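Local coordinates for glucuronoarabinoxylan endo-1,4-beta-xylanase (Clostridium papyrosolvens, PDB 4FMV), which is a glycoside hydrolase family 30 endoxylanase, a polysaccharide-degrading enzyme whose (beta/alpha)8-barrel part probably cleaves beta-1,4 linkages within plant cell-wall glycans, at residues 241-246 and 280-285. Sequence-based numbering, arbitrary orientation.
Sequences GNIMNM and IYKRAY
M246 and I243, one turn apart on helix 240-255, meet R283 and K282 of segment 280-285, which leads into helix 282-291, mainly through aliphatic carbons and the methionine sulfur, with one backbone oxygen also touched; no hydrogen bond links the two segments. M246 runs out fully extended, its CG anti to the backbone N (chi1 175°), and crosses the R283 side chain at about a right angle. Its SD lies 3.8 Å from R283 CB and touches CG as well, while the terminal CE reaches past them to 3.2 Å from the backbone O of R283. I243 meets K282 in a similar crossed fashion: CD1 lies 3.7 Å from K282 CG, and I243 CG1 is equally close to K282 CD. The same CD1 is 4.0 Å from R283 CG, so the tip of the isoleucine touches the aliphatic parts of both basic residues. Their charged ends are held elsewhere. R283 bends at chi3 (-72°) and forms a salt bridge with D238 through NE, while its NH1 bonds to the carbonyls of F235 and P270; K282 NZ is hydrogen-bonded to N358 OD1 and D354 O. The contact thus packs together two successive helices of the (beta/alpha)8 barrel, with strand 261-266 between them in sequence. Y264 of that strand touches both M246 and R283, and V286, farther along helix 282-291, packs against I243 and M246.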
# COMPACT_ATOMS: atom_id res chain seq x y z
N GLY A 241 -8.16 6.68 -18.98
CA GLY A 241 -8.51 5.29 -18.70
C GLY A 241 -7.77 4.74 -17.48
O GLY A 241 -8.36 4.06 -16.64
N ASN A 242 -6.46 5.03 -17.40
CA ASN A 242 -5.64 4.60 -16.26
C ASN A 242 -5.86 5.39 -14.98
O ASN A 242 -5.74 4.84 -13.90
CB ASN A 242 -4.15 4.59 -16.63
CG ASN A 242 -3.77 3.35 -17.41
OD1 ASN A 242 -4.23 2.25 -17.09
ND2 ASN A 242 -2.96 3.51 -18.45
N ILE A 243 -6.17 6.68 -15.10
CA ILE A 243 -6.62 7.46 -13.97
C ILE A 243 -7.86 6.78 -13.34
O ILE A 243 -7.93 6.63 -12.13
CB ILE A 243 -6.94 8.93 -14.38
CG1 ILE A 243 -5.68 9.63 -14.91
CG2 ILE A 243 -7.47 9.72 -13.20
CD1 ILE A 243 -4.46 9.41 -14.04
N MET A 244 -8.82 6.39 -14.17
CA MET A 244 -10.02 5.70 -13.68
C MET A 244 -9.74 4.27 -13.20
O MET A 244 -10.28 3.84 -12.18
CB MET A 244 -11.10 5.67 -14.76
CG MET A 244 -11.63 7.05 -15.14
SD MET A 244 -12.45 7.81 -13.72
CE MET A 244 -11.19 8.92 -13.09
N ASN A 245 -8.91 3.55 -13.94
CA ASN A 245 -8.53 2.21 -13.51
C ASN A 245 -7.91 2.24 -12.14
O ASN A 245 -8.18 1.36 -11.32
CB ASN A 245 -7.53 1.59 -14.48
CG ASN A 245 -8.16 1.15 -15.76
OD1 ASN A 245 -9.36 0.84 -15.80
ND2 ASN A 245 -7.37 1.10 -16.83
N MET A 246 -7.06 3.23 -11.91
CA MET A 246 -6.33 3.35 -10.64
C MET A 246 -7.25 3.82 -9.51
O MET A 246 -7.21 3.27 -8.43
CB MET A 246 -5.10 4.26 -10.76
CG MET A 246 -4.37 4.53 -9.45
SD MET A 246 -2.94 5.63 -9.66
CE MET A 246 -2.45 5.85 -7.95
N ILE A 280 5.36 16.07 -10.82
CA ILE A 280 4.46 15.14 -10.14
C ILE A 280 3.33 14.71 -11.08
O ILE A 280 2.61 15.55 -11.60
CB ILE A 280 3.83 15.80 -8.89
CG1 ILE A 280 4.92 16.25 -7.91
CG2 ILE A 280 2.86 14.83 -8.18
CD1 ILE A 280 5.76 15.14 -7.35
N TYR A 281 3.19 13.40 -11.30
CA TYR A 281 2.22 12.88 -12.26
C TYR A 281 0.81 12.86 -11.73
O TYR A 281 0.58 12.83 -10.52
CB TYR A 281 2.60 11.46 -12.67
CG TYR A 281 3.89 11.35 -13.44
CD1 TYR A 281 4.33 12.36 -14.30
CD2 TYR A 281 4.69 10.23 -13.29
CE1 TYR A 281 5.52 12.23 -15.01
CE2 TYR A 281 5.87 10.10 -13.98
CZ TYR A 281 6.29 11.09 -14.84
OH TYR A 281 7.48 10.92 -15.52
N LYS A 282 -0.15 12.89 -12.64
CA LYS A 282 -1.56 12.84 -12.24
C LYS A 282 -1.86 11.65 -11.33
O LYS A 282 -2.61 11.79 -10.36
CB LYS A 282 -2.47 12.83 -13.47
CG LYS A 282 -3.96 12.92 -13.14
CD LYS A 282 -4.76 13.21 -14.43
CE LYS A 282 -4.33 14.56 -15.02
NZ LYS A 282 -4.85 15.66 -14.15
N ARG A 283 -1.28 10.49 -11.63
CA ARG A 283 -1.46 9.30 -10.80
C ARG A 283 -1.12 9.54 -9.33
O ARG A 283 -1.75 8.95 -8.45
CB ARG A 283 -0.65 8.11 -11.34
CG ARG A 283 -1.25 7.42 -12.58
CD ARG A 283 -0.15 6.71 -13.35
NE ARG A 283 0.70 7.70 -14.00
CZ ARG A 283 1.92 7.48 -14.46
NH1 ARG A 283 2.47 6.29 -14.32
NH2 ARG A 283 2.60 8.47 -15.03
N ALA A 284 -0.13 10.40 -9.07
CA ALA A 284 0.23 10.73 -7.68
C ALA A 284 -0.94 11.39 -6.96
O ALA A 284 -1.18 11.13 -5.78
CB ALA A 284 1.47 11.64 -7.64
N TYR A 285 -1.65 12.26 -7.67
CA TYR A 285 -2.80 12.97 -7.12
C TYR A 285 -4.00 12.03 -6.93
O TYR A 285 -4.74 12.16 -5.95
CB TYR A 285 -3.18 14.14 -8.01
CG TYR A 285 -2.09 15.20 -8.11
CD1 TYR A 285 -2.00 16.21 -7.16
CD2 TYR A 285 -1.16 15.18 -9.13
CE1 TYR A 285 -1.02 17.19 -7.24
CE2 TYR A 285 -0.15 16.17 -9.22
CZ TYR A 285 -0.09 17.16 -8.27
OH TYR A 285 0.87 18.14 -8.33